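Local coordinates for protein toll (Drosophila melanogaster, PDB 4LXR) that binds activated spaetzle through its leucine-rich-repeat ectodomain, a receptor step that sets dorsal-ventral polarity in the embryo and induces an antifungal peptide, at residues Arg369-Leu374 against Met394-Leu399; Leu327-Ala332 against His353-Leu358; His85-Ser90 against Leu119-Gly124; Thr101-Glu106 against Lys126-Thr131. All blocks are in the same frame, centred on the assembly; numbering follows the deposited sequence. Where two conformers were deposited one is given.

Overall arrangement
The chain coils as a leucine-rich-repeat solenoid. Near the N terminus, interactions 3 and 4 alternate along the sequence. Segment 85-90 and strand 102-106 come first, then their partners 119-124 and 126-131, so the two loops they close cross. Interaction 4 pairs neighbouring strands and closes one coil. Interaction 3, centred about 12 Å away, closes a longer loop and ties helix 88-94 to the turn before strand 127-131. They share a core, where L122 and L119 pack on L103 and I88 packs on F105. Interactions 2 and 1 follow in series, each closing one coil between successive repeats. Interaction 2 links LRR 8 to LRR 9, and interaction 1 links LRR 10 to LRR 11. L354 touches L370 between them.

Interaction 1 (Arg369-Leu374 against Met394-Leu399); sequences RLEDNL and MSRNRL
The R396 guanidinium meets the D372 carboxylate at its edge, while CB of S395 lies over one face, toward the rim. The two flat groups are turned 29° apart. R396 grips D372 side-on: NE gives a bond of 2.8 Å to OD1 of D372, and NH2 gives one of equal length to OD2. Both oxygens are met on their syn sides. The bend at chi3 of R396 (-56°) turns NE back beside D372. A second carboxylate, that of E371, stands close by.

Beside this ion pair runs the asparagine ladder of the leucine-rich repeat, here between LRR 10 and LRR 11. ND2 of N397 gives an almost straight bond (176°) to O of L370 at 3.0 Å. ND2 of N373 reaches the same oxygen from the opposite face of its plane, at 3.1 Å, and also bonds L346 O. OD1 of N397 takes the amide of L375, and OD1 of N373 that of L351. D372 N bonds to O of S395 at 2.8 Å. CD1 of L370 packs on CE of M394.

The buried asparagine amides thus satisfy backbone groups that lie in the loops. The D372-R396 salt bridge joins the same two coils, and each partner probably favours the charged form of the other.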
# COMPACT_ATOMS: atom_id res chain seq x y z
N ARG A 369 0.67 18.84 -3.53
CA ARG A 369 0.86 18.02 -2.34
C ARG A 369 0.93 18.89 -1.09
O ARG A 369 1.90 19.63 -0.89
CB ARG A 369 2.13 17.18 -2.46
CG ARG A 369 2.24 16.39 -3.77
CD ARG A 369 1.25 15.24 -3.84
NE ARG A 369 1.46 14.26 -2.77
CZ ARG A 369 1.46 12.94 -2.94
NH1 ARG A 369 1.65 12.13 -1.90
NH2 ARG A 369 1.25 12.42 -4.15
N LEU A 370 -0.10 18.80 -0.26
CA LEU A 370 -0.16 19.57 0.97
C LEU A 370 -0.25 18.67 2.20
O LEU A 370 -0.54 19.15 3.29
CB LEU A 370 -1.36 20.52 0.94
CG LEU A 370 -1.29 21.61 -0.13
CD1 LEU A 370 -2.64 22.34 -0.29
CD2 LEU A 370 -0.18 22.59 0.24
N GLU A 371 -0.03 17.37 2.02
CA GLU A 371 -0.25 16.43 3.11
C GLU A 371 0.72 16.71 4.27
O GLU A 371 1.77 17.32 4.07
CB GLU A 371 -0.17 14.96 2.61
CG GLU A 371 1.21 14.51 2.09
CD GLU A 371 1.39 14.73 0.59
OE1 GLU A 371 0.74 15.65 0.03
OE2 GLU A 371 2.19 13.98 -0.03
N ASP A 372 0.35 16.29 5.48
CA ASP A 372 1.18 16.45 6.67
C ASP A 372 1.49 17.90 7.03
O ASP A 372 2.65 18.32 7.18
CB ASP A 372 2.44 15.56 6.60
CG ASP A 372 2.08 14.07 6.62
OD1 ASP A 372 1.69 13.54 7.68
OD2 ASP A 372 2.16 13.43 5.56
N ASN A 373 0.41 18.65 7.18
CA ASN A 373 0.45 20.03 7.59
C ASN A 373 -0.64 20.28 8.62
O ASN A 373 -1.23 19.34 9.14
CB ASN A 373 0.33 20.93 6.36
CG ASN A 373 1.68 21.16 5.68
OD1 ASN A 373 2.53 21.86 6.22
ND2 ASN A 373 1.89 20.54 4.53
N LEU A 374 -0.91 21.55 8.91
CA LEU A 374 -1.85 21.90 9.96
C LEU A 374 -2.94 22.80 9.42
O LEU A 374 -3.37 23.70 10.11
CB LEU A 374 -1.12 22.62 11.09
CG LEU A 374 0.01 21.83 11.75
CD1 LEU A 374 0.77 22.73 12.72
CD2 LEU A 374 -0.54 20.60 12.47
N MET A 394 -4.21 16.30 0.57
CA MET A 394 -4.27 17.11 1.78
C MET A 394 -4.44 16.23 2.99
O MET A 394 -5.05 16.63 4.00
CB MET A 394 -5.39 18.14 1.70
CG MET A 394 -5.25 19.08 0.50
SD MET A 394 -6.40 20.46 0.59
CE MET A 394 -5.86 21.31 2.06
N SER A 395 -3.90 15.02 2.89
CA SER A 395 -3.93 14.04 3.97
C SER A 395 -3.25 14.54 5.22
O SER A 395 -2.26 15.26 5.14
CB SER A 395 -3.23 12.76 3.52
OG SER A 395 -3.66 12.42 2.22
N ARG A 396 -3.77 14.12 6.37
CA ARG A 396 -3.17 14.41 7.66
C ARG A 396 -2.92 15.91 7.84
O ARG A 396 -1.80 16.36 8.07
CB ARG A 396 -1.88 13.59 7.86
CG ARG A 396 -2.12 12.07 7.98
CD ARG A 396 -0.82 11.25 7.98
NE ARG A 396 -0.03 11.55 6.79
CZ ARG A 396 -0.17 10.94 5.62
NH1 ARG A 396 -1.04 9.95 5.47
NH2 ARG A 396 0.57 11.31 4.60
N ASN A 397 -4.00 16.68 7.69
CA ASN A 397 -4.05 18.07 8.13
C ASN A 397 -5.05 18.15 9.30
O ASN A 397 -5.28 17.15 9.96
CB ASN A 397 -4.43 18.99 6.97
CG ASN A 397 -3.22 19.38 6.12
OD1 ASN A 397 -2.65 20.45 6.31
ND2 ASN A 397 -2.83 18.51 5.18
N ARG A 398 -5.61 19.32 9.57
CA ARG A 398 -6.65 19.48 10.59
C ARG A 398 -7.89 20.07 9.94
O ARG A 398 -8.55 20.93 10.52
CB ARG A 398 -6.19 20.41 11.71
CG ARG A 398 -4.82 20.10 12.33
CD ARG A 398 -4.67 18.66 12.79
NE ARG A 398 -5.69 18.30 13.77
CZ ARG A 398 -6.41 17.18 13.73
NH1 ARG A 398 -6.24 16.30 12.75
NH2 ARG A 398 -7.32 16.95 14.67
N LEU A 399 -8.19 19.63 8.72
CA LEU A 399 -9.27 20.23 7.94
C LEU A 399 -10.60 20.02 8.63
O LEU A 399 -10.92 18.91 9.03
CB LEU A 399 -9.33 19.65 6.53
CG LEU A 399 -8.17 20.00 5.62
CD1 LEU A 399 -8.37 19.38 4.23
CD2 LEU A 399 -8.11 21.52 5.53

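Interaction 2 (Leu327-Ala332 against His353-Leu358); sequences LKTLPA and HLPDSL
T329 has OG1 anti to its backbone N (chi1 -168°), which points the hydroxyl at H353. The H353 ring has CG between its backbone N and carbonyl carbon (chi1 60°), and this brings the imidazole beside T329. The two segments are equivalent loops of LRR 8 and LRR 9, away from the strands of the leucine-rich-repeat solenoid. OG1 of T329 donates to O of H353 at 2.7 Å, tilted 35° from the carbonyl plane. CB of the same threonine sits over one face of the H353 ring in a CH-pi contact, 4.1 Å from its centroid.

Further along, P355 wedges against the other loop. Its CG lies 3.2 Å from O of L330, and its CB touches CB of A332. OG of S357 also lies against CB of A332. P355 opens a type I turn, closed by the bond from N of L358 to O of P355.

The leucines face the interior. L330 also packs on L346. CD1 of L330 meets CD2 of L358 at 3.8 Å, and CD1 of L358 reaches O of P331. The inner side is thus leucine packing, while the outer part is mixed. At the far end, one water lies 2.6 Å from O of A332 and 2.7 Å from O of L358.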
# COMPACT_ATOMS: atom_id res chain seq x y z
N LEU A 327 7.85 25.34 7.28
CA LEU A 327 7.10 26.51 6.82
C LEU A 327 5.75 26.62 7.52
O LEU A 327 5.00 25.64 7.58
CB LEU A 327 6.93 26.43 5.29
CG LEU A 327 8.24 26.43 4.47
CD1 LEU A 327 8.03 25.96 3.04
CD2 LEU A 327 8.90 27.80 4.48
N LYS A 328 5.45 27.80 8.08
CA LYS A 328 4.14 28.05 8.72
C LYS A 328 3.14 28.66 7.75
O LYS A 328 1.93 28.46 7.89
CB LYS A 328 4.26 28.96 9.94
CG LYS A 328 4.99 28.35 11.12
CD LYS A 328 5.15 29.37 12.25
CE LYS A 328 6.00 28.80 13.38
NZ LYS A 328 5.70 27.36 13.64
N THR A 329 3.66 29.43 6.78
CA THR A 329 2.86 29.96 5.67
C THR A 329 3.79 30.33 4.51
O THR A 329 5.01 30.10 4.58
CB THR A 329 2.02 31.19 6.10
OG1 THR A 329 1.05 31.51 5.08
CG2 THR A 329 2.91 32.40 6.37
N LEU A 330 3.22 30.89 3.46
CA LEU A 330 3.97 31.33 2.29
C LEU A 330 3.52 32.73 1.94
O LEU A 330 2.33 33.03 2.05
CB LEU A 330 3.69 30.40 1.11
CG LEU A 330 4.16 28.96 1.23
CD1 LEU A 330 3.80 28.20 -0.03
CD2 LEU A 330 5.67 28.91 1.47
N PRO A 331 4.44 33.60 1.49
CA PRO A 331 4.00 34.94 1.07
C PRO A 331 3.06 34.78 -0.11
O PRO A 331 3.28 33.89 -0.92
CB PRO A 331 5.29 35.63 0.60
CG PRO A 331 6.41 34.68 0.89
CD PRO A 331 5.84 33.32 1.12
N ALA A 332 2.03 35.62 -0.20
CA ALA A 332 1.06 35.55 -1.28
C ALA A 332 1.64 35.71 -2.69
O ALA A 332 1.06 35.22 -3.66
CB ALA A 332 -0.09 36.58 -1.04
N HIS A 353 -1.94 28.18 7.30
CA HIS A 353 -2.77 28.82 6.30
C HIS A 353 -2.00 29.21 5.04
O HIS A 353 -0.79 29.47 5.08
CB HIS A 353 -3.46 30.06 6.88
CG HIS A 353 -2.50 31.10 7.38
ND1 HIS A 353 -1.95 32.06 6.55
CD2 HIS A 353 -1.97 31.31 8.61
CE1 HIS A 353 -1.14 32.83 7.26
NE2 HIS A 353 -1.14 32.40 8.51
N LEU A 354 -2.71 29.24 3.92
CA LEU A 354 -2.18 29.66 2.63
C LEU A 354 -3.00 30.86 2.19
O LEU A 354 -4.22 30.85 2.34
CB LEU A 354 -2.32 28.54 1.61
CG LEU A 354 -1.69 27.20 1.97
CD1 LEU A 354 -2.09 26.15 0.97
CD2 LEU A 354 -0.17 27.34 2.03
N PRO A 355 -2.34 31.90 1.66
CA PRO A 355 -3.10 33.06 1.21
C PRO A 355 -3.99 32.67 0.05
O PRO A 355 -3.56 31.89 -0.80
CB PRO A 355 -2.01 34.04 0.75
CG PRO A 355 -0.80 33.63 1.51
CD PRO A 355 -0.89 32.12 1.54
N ASP A 356 -5.19 33.23 0.01
CA ASP A 356 -6.18 32.95 -1.02
C ASP A 356 -5.67 33.18 -2.43
O ASP A 356 -6.13 32.52 -3.37
CB ASP A 356 -7.45 33.79 -0.77
CG ASP A 356 -8.41 33.13 0.21
OD1 ASP A 356 -8.22 31.94 0.55
OD2 ASP A 356 -9.38 33.79 0.64
N SER A 357 -4.73 34.11 -2.58
CA SER A 357 -4.23 34.49 -3.90
C SER A 357 -2.96 33.72 -4.31
O SER A 357 -2.40 33.95 -5.38
CB SER A 357 -3.99 36.01 -3.96
OG SER A 357 -2.80 36.39 -3.27
N LEU A 358 -2.51 32.80 -3.47
CA LEU A 358 -1.22 32.14 -3.70
C LEU A 358 -1.17 31.41 -5.05
O LEU A 358 -0.15 31.45 -5.76
CB LEU A 358 -0.88 31.19 -2.54
CG LEU A 358 0.41 30.36 -2.69
CD1 LEU A 358 1.66 31.24 -2.68
CD2 LEU A 358 0.50 29.28 -1.62
O HOH W 1 1.69 33.47 -5.53

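Interaction 3 (His85-Ser90 against Leu119-Gly124)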
# COMPACT_ATOMS: atom_id res chain seq x y z
N HIS A 85 54.64 -5.40 -12.92
CA HIS A 85 55.17 -4.51 -13.95
C HIS A 85 54.68 -4.93 -15.34
O HIS A 85 55.39 -4.78 -16.33
CB HIS A 85 56.69 -4.52 -13.89
CG HIS A 85 57.23 -4.04 -12.58
ND1 HIS A 85 56.71 -2.94 -11.93
CD2 HIS A 85 58.21 -4.52 -11.79
CE1 HIS A 85 57.37 -2.75 -10.80
NE2 HIS A 85 58.28 -3.70 -10.69
N THR A 86 53.46 -5.46 -15.38
CA THR A 86 52.83 -5.95 -16.59
C THR A 86 51.56 -5.12 -16.87
O THR A 86 50.81 -4.82 -15.96
CB THR A 86 52.44 -7.43 -16.39
OG1 THR A 86 53.64 -8.22 -16.30
CG2 THR A 86 51.56 -7.94 -17.52
N PRO A 87 51.34 -4.73 -18.14
CA PRO A 87 50.10 -4.00 -18.45
C PRO A 87 48.84 -4.88 -18.25
O PRO A 87 48.89 -6.09 -18.46
CB PRO A 87 50.27 -3.64 -19.93
CG PRO A 87 51.86 -3.58 -20.12
CD PRO A 87 52.34 -4.70 -19.23
N ILE A 88 47.73 -4.26 -17.85
CA ILE A 88 46.45 -4.98 -17.70
C ILE A 88 46.06 -5.49 -19.08
O ILE A 88 45.43 -6.54 -19.19
CB ILE A 88 45.35 -4.09 -17.06
CG1 ILE A 88 45.70 -3.79 -15.60
CG2 ILE A 88 43.94 -4.77 -17.10
CD1 ILE A 88 44.93 -2.61 -14.99
N ALA A 89 46.49 -4.77 -20.12
CA ALA A 89 46.20 -5.18 -21.50
C ALA A 89 46.70 -6.60 -21.79
O ALA A 89 46.12 -7.31 -22.60
CB ALA A 89 46.80 -4.19 -22.50
N SER A 90 47.79 -7.00 -21.13
CA SER A 90 48.31 -8.35 -21.30
C SER A 90 47.38 -9.44 -20.74
O SER A 90 47.28 -10.52 -21.31
CB SER A 90 49.70 -8.46 -20.68
OG SER A 90 50.64 -7.76 -21.48
N LEU A 119 48.28 0.82 -17.79
CA LEU A 119 47.35 1.20 -18.85
C LEU A 119 47.98 1.21 -20.24
O LEU A 119 47.33 1.65 -21.19
CB LEU A 119 46.68 2.55 -18.54
CG LEU A 119 45.70 2.60 -17.35
CD1 LEU A 119 45.25 4.03 -17.13
CD2 LEU A 119 44.47 1.68 -17.59
N ASP A 120 49.23 0.75 -20.36
CA ASP A 120 49.85 0.59 -21.68
C ASP A 120 48.91 -0.19 -22.63
O ASP A 120 48.24 -1.14 -22.20
CB ASP A 120 51.18 -0.16 -21.58
CG ASP A 120 52.31 0.70 -20.98
OD1 ASP A 120 52.13 1.92 -20.76
OD2 ASP A 120 53.41 0.14 -20.75
N ARG A 121 48.84 0.23 -23.89
CA ARG A 121 47.97 -0.38 -24.91
C ARG A 121 46.45 -0.18 -24.69
O ARG A 121 45.63 -0.63 -25.49
CB ARG A 121 48.32 -1.86 -25.14
CG ARG A 121 49.83 -2.11 -25.25
CD ARG A 121 50.14 -3.45 -25.96
NE ARG A 121 49.62 -4.61 -25.24
CZ ARG A 121 50.24 -5.21 -24.22
NH1 ARG A 121 51.41 -4.76 -23.79
NH2 ARG A 121 49.70 -6.26 -23.64
N LEU A 122 46.07 0.53 -23.62
CA LEU A 122 44.66 0.85 -23.41
C LEU A 122 44.33 2.33 -23.62
O LEU A 122 43.34 2.84 -23.06
CB LEU A 122 44.20 0.39 -22.01
CG LEU A 122 44.22 -1.15 -21.92
CD1 LEU A 122 43.83 -1.65 -20.54
CD2 LEU A 122 43.32 -1.73 -22.98
N HIS A 123 45.15 3.01 -24.42
CA HIS A 123 44.96 4.44 -24.72
C HIS A 123 43.71 4.70 -25.57
O HIS A 123 43.27 5.84 -25.69
CB HIS A 123 46.20 5.04 -25.41
CG HIS A 123 47.44 4.97 -24.58
ND1 HIS A 123 47.45 4.53 -23.28
CD2 HIS A 123 48.73 5.26 -24.88
CE1 HIS A 123 48.68 4.56 -22.80
NE2 HIS A 123 49.48 5.00 -23.76
N GLY A 124 43.13 3.65 -26.14
CA GLY A 124 41.87 3.75 -26.87
C GLY A 124 40.58 3.81 -26.05
O GLY A 124 39.50 4.04 -26.63
O HOH W 2 47.04 -2.06 -20.02
O HOH W 3 53.42 -6.00 -22.47
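A89 packs tightly against the 119-124 turn, whereas R121 reaches round the outer side. The contact joins the first turn of helix 88-94 to a type II turn, L119 to L122, on the side of the N-terminal part of the leucine-rich-repeat solenoid away from its strands. On the tight side, CB of A89 lies 3.4 Å from O of D120 and 4.0 Å from CG of L122. P87 extends this patch, with its CG 3.8 Å from CB of D120. Deeper in, L122 packs on L103 and I88 on F105, so the contact rests on strand 102-106. Beside the tight patch, one water accepts from N of A89 and donates to O of D120 at 2.7 Å.

The outer side is polar. The bend at chi3 of R121 (-62°) sets NE, and the guanidinium beyond it has one face over CB of A89. NH2 of R121 donates a nearly straight bond (166°) to OG of S90 at 2.8 Å, in the guanidinium plane. The same NH2 forms a salt bridge with D93, one helical turn on from A89. The arginine thus clasps the helix through two residues. On this side a second water accepts from NH1 of R121 at 2.7 Å.

Interaction 4 (Thr101-Glu106 against Lys126-Thr131)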
# COMPACT_ATOMS: atom_id res chain seq x y z
N THR A 101 35.73 -0.66 -24.74
CA THR A 101 35.42 0.77 -24.67
C THR A 101 35.58 1.25 -23.22
O THR A 101 35.87 2.43 -22.94
CB THR A 101 33.94 0.96 -25.13
OG1 THR A 101 33.91 1.10 -26.56
CG2 THR A 101 33.28 2.19 -24.49
N THR A 102 35.37 0.32 -22.30
CA THR A 102 35.24 0.62 -20.89
C THR A 102 36.06 -0.40 -20.12
O THR A 102 35.94 -1.61 -20.35
CB THR A 102 33.76 0.53 -20.46
OG1 THR A 102 33.03 1.60 -21.06
CG2 THR A 102 33.59 0.62 -18.94
N LEU A 103 36.91 0.09 -19.23
CA LEU A 103 37.60 -0.77 -18.26
C LEU A 103 37.25 -0.29 -16.87
O LEU A 103 37.45 0.89 -16.53
CB LEU A 103 39.13 -0.72 -18.44
CG LEU A 103 39.94 -1.50 -17.39
CD1 LEU A 103 39.63 -3.01 -17.40
CD2 LEU A 103 41.48 -1.26 -17.53
N ILE A 104 36.73 -1.21 -16.06
CA ILE A 104 36.44 -0.99 -14.64
C ILE A 104 37.38 -1.89 -13.84
O ILE A 104 37.55 -3.07 -14.15
CB ILE A 104 34.98 -1.33 -14.33
CG1 ILE A 104 34.06 -0.27 -14.98
CG2 ILE A 104 34.72 -1.47 -12.82
CD1 ILE A 104 32.73 -0.79 -15.33
N PHE A 105 38.06 -1.32 -12.85
CA PHE A 105 38.98 -2.10 -12.03
C PHE A 105 38.68 -1.74 -10.59
O PHE A 105 39.11 -0.69 -10.10
CB PHE A 105 40.45 -1.81 -12.38
CG PHE A 105 41.43 -2.83 -11.83
CD1 PHE A 105 41.84 -2.79 -10.49
CD2 PHE A 105 41.93 -3.83 -12.65
CE1 PHE A 105 42.74 -3.72 -10.00
CE2 PHE A 105 42.83 -4.79 -12.16
CZ PHE A 105 43.23 -4.74 -10.84
N GLU A 106 37.93 -2.62 -9.93
CA GLU A 106 37.48 -2.40 -8.57
C GLU A 106 38.06 -3.49 -7.67
O GLU A 106 37.69 -4.65 -7.80
CB GLU A 106 35.95 -2.46 -8.55
CG GLU A 106 35.31 -2.34 -7.20
CD GLU A 106 33.79 -2.51 -7.30
OE1 GLU A 106 33.30 -3.61 -6.99
OE2 GLU A 106 33.11 -1.55 -7.71
N LYS A 126 37.38 4.75 -23.78
CA LYS A 126 36.52 5.93 -23.62
C LYS A 126 36.14 6.10 -22.17
O LYS A 126 35.77 7.18 -21.73
CB LYS A 126 35.26 5.82 -24.50
CG LYS A 126 35.49 6.28 -25.93
CD LYS A 126 35.03 5.24 -26.93
CE LYS A 126 35.22 5.73 -28.36
NZ LYS A 126 35.35 4.60 -29.34
N ARG A 127 36.25 5.02 -21.42
CA ARG A 127 35.74 5.06 -20.06
C ARG A 127 36.62 4.22 -19.17
O ARG A 127 36.95 3.10 -19.49
CB ARG A 127 34.28 4.55 -20.02
CG ARG A 127 33.67 4.60 -18.61
CD ARG A 127 32.14 4.55 -18.56
NE ARG A 127 31.67 4.88 -17.21
CZ ARG A 127 30.40 4.97 -16.84
NH1 ARG A 127 29.42 4.74 -17.72
NH2 ARG A 127 30.10 5.28 -15.58
N PHE A 128 37.00 4.77 -18.02
CA PHE A 128 37.87 4.04 -17.12
C PHE A 128 37.43 4.32 -15.71
O PHE A 128 37.15 5.47 -15.39
CB PHE A 128 39.34 4.45 -17.34
CG PHE A 128 40.28 3.94 -16.28
CD1 PHE A 128 40.58 2.58 -16.17
CD2 PHE A 128 40.90 4.84 -15.40
CE1 PHE A 128 41.47 2.11 -15.20
CE2 PHE A 128 41.81 4.38 -14.42
CZ PHE A 128 42.09 3.01 -14.31
N ARG A 129 37.37 3.29 -14.87
CA ARG A 129 37.07 3.47 -13.46
C ARG A 129 38.05 2.69 -12.60
O ARG A 129 38.31 1.52 -12.85
CB ARG A 129 35.64 3.02 -13.11
CG ARG A 129 35.46 2.84 -11.58
CD ARG A 129 33.99 3.02 -11.10
NE ARG A 129 33.14 1.88 -11.42
CZ ARG A 129 33.02 0.76 -10.69
NH1 ARG A 129 33.74 0.57 -9.58
NH2 ARG A 129 32.17 -0.18 -11.09
N PHE A 130 38.60 3.35 -11.58
CA PHE A 130 39.46 2.67 -10.63
C PHE A 130 38.90 2.90 -9.24
O PHE A 130 38.68 4.05 -8.82
CB PHE A 130 40.90 3.23 -10.70
CG PHE A 130 41.84 2.61 -9.71
CD1 PHE A 130 42.01 1.23 -9.66
CD2 PHE A 130 42.57 3.40 -8.85
CE1 PHE A 130 42.88 0.63 -8.75
CE2 PHE A 130 43.46 2.83 -7.92
CZ PHE A 130 43.61 1.44 -7.87
N THR A 131 38.72 1.82 -8.49
CA THR A 131 38.01 1.92 -7.23
C THR A 131 38.65 1.00 -6.22
O THR A 131 38.87 -0.19 -6.51
CB THR A 131 36.53 1.52 -7.43
OG1 THR A 131 35.87 2.52 -8.22
CG2 THR A 131 35.80 1.36 -6.09
O HOH W 4 36.96 2.43 -27.17
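Strands 102-106 and 127-131 are parallel neighbours in the N-terminal part of the leucine-rich-repeat solenoid, on the side that meets spaetzle. Their axes run 4.7 Å apart at an angle of 1°. Backbone bonds pass back and forth between them: L103 N to R127 O, R129 N to L103 O, F105 N to R129 O and T131 N to F105 O. R129 N to L103 O is 2.9 Å.

One face carries L103, F105, F128 and F130. CD2 of L103 meets CE1 of F128 at 4.1 Å. CD1 of F105 lies at the edge of the F130 ring, 4.0 Å from its CE1.

The other face mixes charged residues, E106, R127 and R129, with T102, I104 and T131. The R129 chain bends at chi3 (75°). CG2 of I104 lies over one face of its guanidinium, toward the rim. NH1 of R129 forms a salt bridge of 2.9 Å with OE2 of E106, met on its anti side. The same NH1 bonds OG1 of T131 at 3.2 Å, which helps fix the rotation of the group. R127 extends outward. Its NH1 bonds G3 O of one spaetzle chain, and its NH2 bonds T105 OG1 of the other.

A leucine-rich-repeat solenoid has this two-sided build: an apolar face turned into the core and a more polar concave face, used here for the ligand.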